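Local coordinates for beta sliding clamp (Bartonella birtlesii LL-WM9, PDB 6DEG), which probably tethers DNA polymerases and other proteins to DNA and gives them processivity, as a ring-shaped head-to-tail homodimer around the double helix, at residues I168-V173 against D202-V207; D176-R181 against M195-G200. All coordinates share one frame; numbering follows the deposited sequence.

Interaction 1 of 2, residues I168-V173 against D202-V207; sequences IYFHIV and DGMPGV
A chi1 of -170° carries the ring of Phe170 away from its own backbone N, onto the sheet face that also carries Val207, and the bent chain of Met204 crosses it at about a right angle. The sulfur SD of Met204 lies 4.7 Å from the centroid of the Phe170 ring, an oblique Met-aromatic contact. The flexible thioether suits this spot, because its methyl CE meets both CD1 of Ile172, 3.6 Å away, and, obliquely, CE2 of Phe170. Val207 runs alongside Phe170, its CG2 4.0 Å from CB of the phenylalanine. Beneath these side chains the backbones form an antiparallel hydrogen-bonded pair, which sets strand 207-210 beside strand 167-174 in the central clamp domain. Phe170 N donates to Val207 O at 2.7 Å, and Val207 N returns a bond of 2.9 Å to Phe170 O. That carbonyl also receives a CA-H...O contact from Gly206, which has no side chain. The tyrosine ring of Tyr169 turns its edge to the backbone there, CE1 lying 3.4 Å from Gly206 C, and His171 ND1 lies above one of its faces, offset toward the rim. Leu233 of strand 228-233 and Cys136 and Phe138 of strand 136-141 pack on Met204.

Interaction 2 of 2, residues D176-R181 against M195-G200; sequences DVLKLR and MEAPSG
Met195 O accepts a hydrogen bond from Leu180 N at 2.7 Å, the donor lying nearly in line with the C=O bond although the N-H...O angle is only 133°. The same oxygen takes a CA-H...O contact from Lys179 CA, so two successive residues of 176-181 close on one carbonyl. In return Met195 N makes a weak bond to Leu180 O, its angle at hydrogen only 129°. Further along, Ala197 N reaches Leu178 O in a third bond, weak at 3.3 Å. The two bonds between Leu180 and Met195 belong to the beta hairpin of strands 178-186 and 189-196 in the central clamp domain, and the third lies just past strand 189-196. Leu180 and Met195 are an antiparallel hydrogen-bonded pair, Lys179 and Glu196 a non-hydrogen-bonded one. On the face carrying Leu180 and Met195, the two side chains run side by side. The methionine chain is extended until it bends at chi3 (31°), which brings CE to 3.6 Å from Leu180 CD2. Apolar residues suit this buried face, where Leu148 of helix 142-150 touches Met195. Lys179 and Glu196 share the other face, open enough to solvent to suit long, charged side chains. The aliphatic part of Lys179 passes over the backbone, CD 3.6 Å from Met195 O, and bends at chi2. Its NZ comes to 3.4 Å from Glu196 CG but stays 4.5 Å from OE2 of that glutamate, beyond a salt bridge. Past the paired residues, the small Ala197 brings its CB to 3.7 Å from CB of Leu178, a close approach that suits its short side chain.

Overall arrangement
Strands 167-174 and 178-186, adjacent in the chain and in the sheet, join the two contacts, whose centres lie 10 Å apart. Interaction 1 adds strand 207-210 on one side of this pair, and interaction 2 adds strand 189-196 on the other, so the order across is 207-210, 167-174, 178-186, 189-196. Probable backbone hydrogen bonds bridge the middle: His171 O to Arg181 N and Val173 N to Lys179 O, each 2.9 Å. Phe170 of interaction 1 also packs on Leu180 of interaction 2, continuing the apolar face from one to the other. Tyr259 OH bonds both His171 NE2 and Arg181 NH1, a shared polar partner.

Interaction 1 of 2, residues I168-V173 against D202-V207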
loop_
_atom_site.group_PDB
_atom_site.type_symbol
_atom_site.label_atom_id
_atom_site.label_comp_id
_atom_site.label_asym_id
_atom_site.label_seq_id
_atom_site.Cartn_x
_atom_site.Cartn_y
_atom_site.Cartn_z
ATOM N N ILE B 168 17.524 -5.080 -21.873
ATOM C CA ILE B 168 16.872 -5.665 -23.042
ATOM C C ILE B 168 17.489 -5.108 -24.324
ATOM O O ILE B 168 17.898 -3.941 -24.378
ATOM C CB ILE B 168 15.343 -5.443 -23.011
ATOM C CG1 ILE B 168 14.970 -4.036 -23.454
ATOM C CG2 ILE B 168 14.793 -5.686 -21.617
ATOM C CD1 ILE B 168 13.666 -3.990 -24.199
ATOM N N TYR B 169 17.578 -5.961 -25.349
ATOM C CA TYR B 169 18.255 -5.657 -26.608
ATOM C C TYR B 169 17.324 -4.923 -27.571
ATOM O O TYR B 169 16.222 -5.398 -27.866
ATOM C CB TYR B 169 18.764 -6.948 -27.249
ATOM C CG TYR B 169 19.632 -6.752 -28.469
ATOM C CD1 TYR B 169 20.312 -5.560 -28.684
ATOM C CD2 TYR B 169 19.767 -7.761 -29.412
ATOM C CE1 TYR B 169 21.101 -5.383 -29.801
ATOM C CE2 TYR B 169 20.556 -7.591 -30.534
ATOM C CZ TYR B 169 21.219 -6.400 -30.724
ATOM O OH TYR B 169 22.006 -6.225 -31.838
ATOM N N PHE B 170 17.785 -3.781 -28.077
ATOM C CA PHE B 170 17.016 -2.897 -28.951
ATOM C C PHE B 170 17.653 -2.874 -30.336
ATOM O O PHE B 170 18.747 -2.325 -30.504
ATOM C CB PHE B 170 16.968 -1.493 -28.351
ATOM C CG PHE B 170 16.004 -0.565 -29.030
ATOM C CD1 PHE B 170 14.765 -1.011 -29.443
ATOM C CD2 PHE B 170 16.339 0.761 -29.246
ATOM C CE1 PHE B 170 13.873 -0.154 -30.053
ATOM C CE2 PHE B 170 15.453 1.624 -29.864
ATOM C CZ PHE B 170 14.220 1.165 -30.270
ATOM N N HIS B 171 16.971 -3.440 -31.330
ATOM C CA HIS B 171 17.547 -3.542 -32.666
ATOM C C HIS B 171 16.434 -3.719 -33.693
ATOM O O HIS B 171 15.259 -3.872 -33.352
ATOM C CB HIS B 171 18.530 -4.709 -32.745
ATOM C CG HIS B 171 17.867 -6.045 -32.639
ATOM N ND1 HIS B 171 17.596 -6.644 -31.429
ATOM C CD2 HIS B 171 17.398 -6.886 -33.590
ATOM C CE1 HIS B 171 17.000 -7.803 -31.638
ATOM N NE2 HIS B 171 16.867 -7.974 -32.942
ATOM N N ILE B 172 16.829 -3.716 -34.964
ATOM C CA ILE B 172 15.933 -3.952 -36.087
ATOM C C ILE B 172 16.416 -5.188 -36.826
ATOM O O ILE B 172 17.617 -5.474 -36.884
ATOM C CB ILE B 172 15.873 -2.747 -37.052
ATOM C CG1 ILE B 172 15.810 -1.439 -36.271
ATOM C CG2 ILE B 172 14.694 -2.870 -38.010
ATOM C CD1 ILE B 172 17.120 -0.698 -36.263
ATOM N N VAL B 173 15.472 -5.912 -37.413
ATOM C CA VAL B 173 15.773 -7.057 -38.257
ATOM C C VAL B 173 15.359 -6.704 -39.676
ATOM O O VAL B 173 14.237 -6.238 -39.911
ATOM C CB VAL B 173 15.073 -8.333 -37.760
ATOM C CG1 VAL B 173 15.850 -8.925 -36.602
ATOM C CG2 VAL B 173 13.664 -8.021 -37.322
ATOM N N ASP B 202 16.395 3.387 -40.465
ATOM C CA ASP B 202 17.462 2.790 -41.253
ATOM C C ASP B 202 18.802 3.384 -40.836
ATOM O O ASP B 202 19.004 4.603 -40.896
ATOM C CB ASP B 202 17.197 3.039 -42.735
ATOM C CG ASP B 202 15.761 2.750 -43.117
ATOM O OD1 ASP B 202 15.541 2.047 -44.125
ATOM O OD2 ASP B 202 14.850 3.215 -42.396
ATOM N N GLY B 203 19.705 2.516 -40.398
ATOM C CA GLY B 203 20.986 2.903 -39.869
ATOM C C GLY B 203 21.091 2.858 -38.358
ATOM O O GLY B 203 22.210 2.871 -37.835
ATOM N N MET B 204 19.969 2.813 -37.643
ATOM C CA MET B 204 20.029 2.646 -36.194
ATOM C C MET B 204 20.582 1.257 -35.878
ATOM O O MET B 204 20.164 0.273 -36.504
ATOM C CB MET B 204 18.653 2.832 -35.559
ATOM C CG MET B 204 18.673 2.836 -34.036
ATOM S SD MET B 204 17.878 1.400 -33.292
ATOM C CE MET B 204 16.177 1.679 -33.766
ATOM N N PRO B 205 21.525 1.131 -34.949
ATOM C CA PRO B 205 22.124 -0.186 -34.694
ATOM C C PRO B 205 21.381 -0.997 -33.645
ATOM O O PRO B 205 20.150 -0.958 -33.556
ATOM C CB PRO B 205 23.537 0.168 -34.222
ATOM C CG PRO B 205 23.377 1.492 -33.556
ATOM C CD PRO B 205 22.213 2.203 -34.211
ATOM N N GLY B 206 22.140 -1.761 -32.865
ATOM C CA GLY B 206 21.596 -2.549 -31.779
ATOM C C GLY B 206 22.228 -2.218 -30.443
ATOM O O GLY B 206 23.449 -2.318 -30.288
ATOM N N VAL B 207 21.413 -1.812 -29.470
ATOM C CA VAL B 207 21.907 -1.356 -28.178
ATOM C C VAL B 207 21.147 -2.068 -27.065
ATOM O O VAL B 207 20.069 -2.630 -27.276
ATOM C CB VAL B 207 21.783 0.172 -28.024
ATOM C CG1 VAL B 207 22.836 0.873 -28.870
ATOM C CG2 VAL B 207 20.392 0.623 -28.415
#

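Interaction 2 of 2, residues D176-R181 against M195-G200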
loop_
_atom_site.group_PDB
_atom_site.type_symbol
_atom_site.label_atom_id
_atom_site.label_comp_id
_atom_site.label_asym_id
_atom_site.label_seq_id
_atom_site.Cartn_x
_atom_site.Cartn_y
_atom_site.Cartn_z
ATOM N N ASP B 176 13.183 -7.921 -45.466
ATOM C CA ASP B 176 12.519 -7.250 -46.583
ATOM C C ASP B 176 11.657 -6.109 -46.060
ATOM O O ASP B 176 11.787 -4.968 -46.514
ATOM C CB ASP B 176 11.683 -8.232 -47.412
ATOM N N VAL B 177 10.779 -6.406 -45.106
ATOM C CA VAL B 177 10.068 -5.398 -44.330
ATOM C C VAL B 177 10.813 -5.223 -43.015
ATOM O O VAL B 177 10.911 -6.167 -42.220
ATOM C CB VAL B 177 8.604 -5.801 -44.089
ATOM N N LEU B 178 11.367 -4.031 -42.797
ATOM C CA LEU B 178 12.060 -3.750 -41.548
ATOM C C LEU B 178 11.139 -4.013 -40.370
ATOM O O LEU B 178 9.983 -3.583 -40.362
ATOM C CB LEU B 178 12.538 -2.299 -41.514
ATOM C CG LEU B 178 13.858 -1.967 -42.197
ATOM C CD1 LEU B 178 14.243 -0.523 -41.918
ATOM C CD2 LEU B 178 14.936 -2.917 -41.717
ATOM N N LYS B 179 11.656 -4.715 -39.367
ATOM C CA LYS B 179 10.896 -5.003 -38.161
ATOM C C LYS B 179 11.691 -4.516 -36.964
ATOM O O LYS B 179 12.776 -5.033 -36.682
ATOM C CB LYS B 179 10.585 -6.498 -38.039
ATOM C CG LYS B 179 9.518 -6.978 -39.001
ATOM C CD LYS B 179 8.201 -6.281 -38.714
ATOM C CE LYS B 179 7.080 -6.845 -39.567
ATOM N NZ LYS B 179 5.743 -6.332 -39.150
ATOM N N LEU B 180 11.153 -3.520 -36.275
ATOM C CA LEU B 180 11.733 -3.078 -35.020
ATOM C C LEU B 180 11.425 -4.121 -33.953
ATOM O O LEU B 180 10.257 -4.456 -33.718
ATOM C CB LEU B 180 11.175 -1.712 -34.641
ATOM C CG LEU B 180 11.582 -1.146 -33.286
ATOM C CD1 LEU B 180 13.062 -1.377 -33.065
ATOM C CD2 LEU B 180 11.271 0.337 -33.238
ATOM N N ARG B 181 12.468 -4.650 -33.322
ATOM C CA ARG B 181 12.339 -5.810 -32.456
ATOM C C ARG B 181 12.931 -5.524 -31.087
ATOM O O ARG B 181 13.981 -4.887 -30.976
ATOM C CB ARG B 181 13.025 -7.027 -33.079
ATOM C CG ARG B 181 13.160 -8.201 -32.139
ATOM C CD ARG B 181 13.691 -9.389 -32.874
ATOM N NE ARG B 181 12.852 -9.717 -34.019
ATOM C CZ ARG B 181 13.185 -10.597 -34.956
ATOM N NH1 ARG B 181 14.343 -11.238 -34.884
ATOM N NH2 ARG B 181 12.360 -10.837 -35.965
ATOM N N MET B 195 7.642 -5.113 -34.507
ATOM C CA MET B 195 6.738 -4.074 -34.976
ATOM C C MET B 195 7.266 -3.493 -36.279
ATOM O O MET B 195 8.476 -3.455 -36.511
ATOM C CB MET B 195 6.580 -2.965 -33.934
ATOM C CG MET B 195 5.651 -1.851 -34.357
ATOM S SD MET B 195 6.007 -0.305 -33.514
ATOM C CE MET B 195 7.767 -0.465 -33.273
ATOM N N GLU B 196 6.341 -3.048 -37.127
ATOM C CA GLU B 196 6.700 -2.390 -38.377
ATOM C C GLU B 196 7.497 -1.121 -38.097
ATOM O O GLU B 196 7.044 -0.245 -37.354
ATOM C CB GLU B 196 5.439 -2.076 -39.179
ATOM C CG GLU B 196 5.026 -3.201 -40.120
ATOM C CD GLU B 196 4.127 -2.731 -41.247
ATOM O OE1 GLU B 196 4.280 -1.575 -41.694
ATOM O OE2 GLU B 196 3.271 -3.524 -41.691
ATOM N N ALA B 197 8.691 -1.033 -38.682
ATOM C CA ALA B 197 9.609 0.049 -38.364
ATOM C C ALA B 197 9.166 1.369 -39.000
ATOM O O ALA B 197 8.605 1.388 -40.100
ATOM C CB ALA B 197 11.025 -0.295 -38.824
ATOM N N PRO B 198 9.432 2.490 -38.327
ATOM C CA PRO B 198 9.021 3.804 -38.845
ATOM C C PRO B 198 10.106 4.499 -39.665
ATOM O O PRO B 198 11.136 3.912 -40.011
ATOM C CB PRO B 198 8.690 4.604 -37.573
ATOM C CG PRO B 198 9.052 3.709 -36.397
ATOM C CD PRO B 198 9.792 2.536 -36.902
ATOM N N SER B 199 9.803 5.704 -40.134
ATOM C CA SER B 199 10.789 6.492 -40.867
ATOM C C SER B 199 11.958 6.860 -39.953
ATOM O O SER B 199 11.782 7.101 -38.758
ATOM C CB SER B 199 10.147 7.775 -41.426
ATOM O OG SER B 199 8.910 7.537 -42.074
ATOM N N GLY B 200 13.154 6.931 -40.534
ATOM C CA GLY B 200 14.341 7.337 -39.809
ATOM C C GLY B 200 15.036 6.246 -39.026
ATOM O O GLY B 200 16.010 6.533 -38.317
#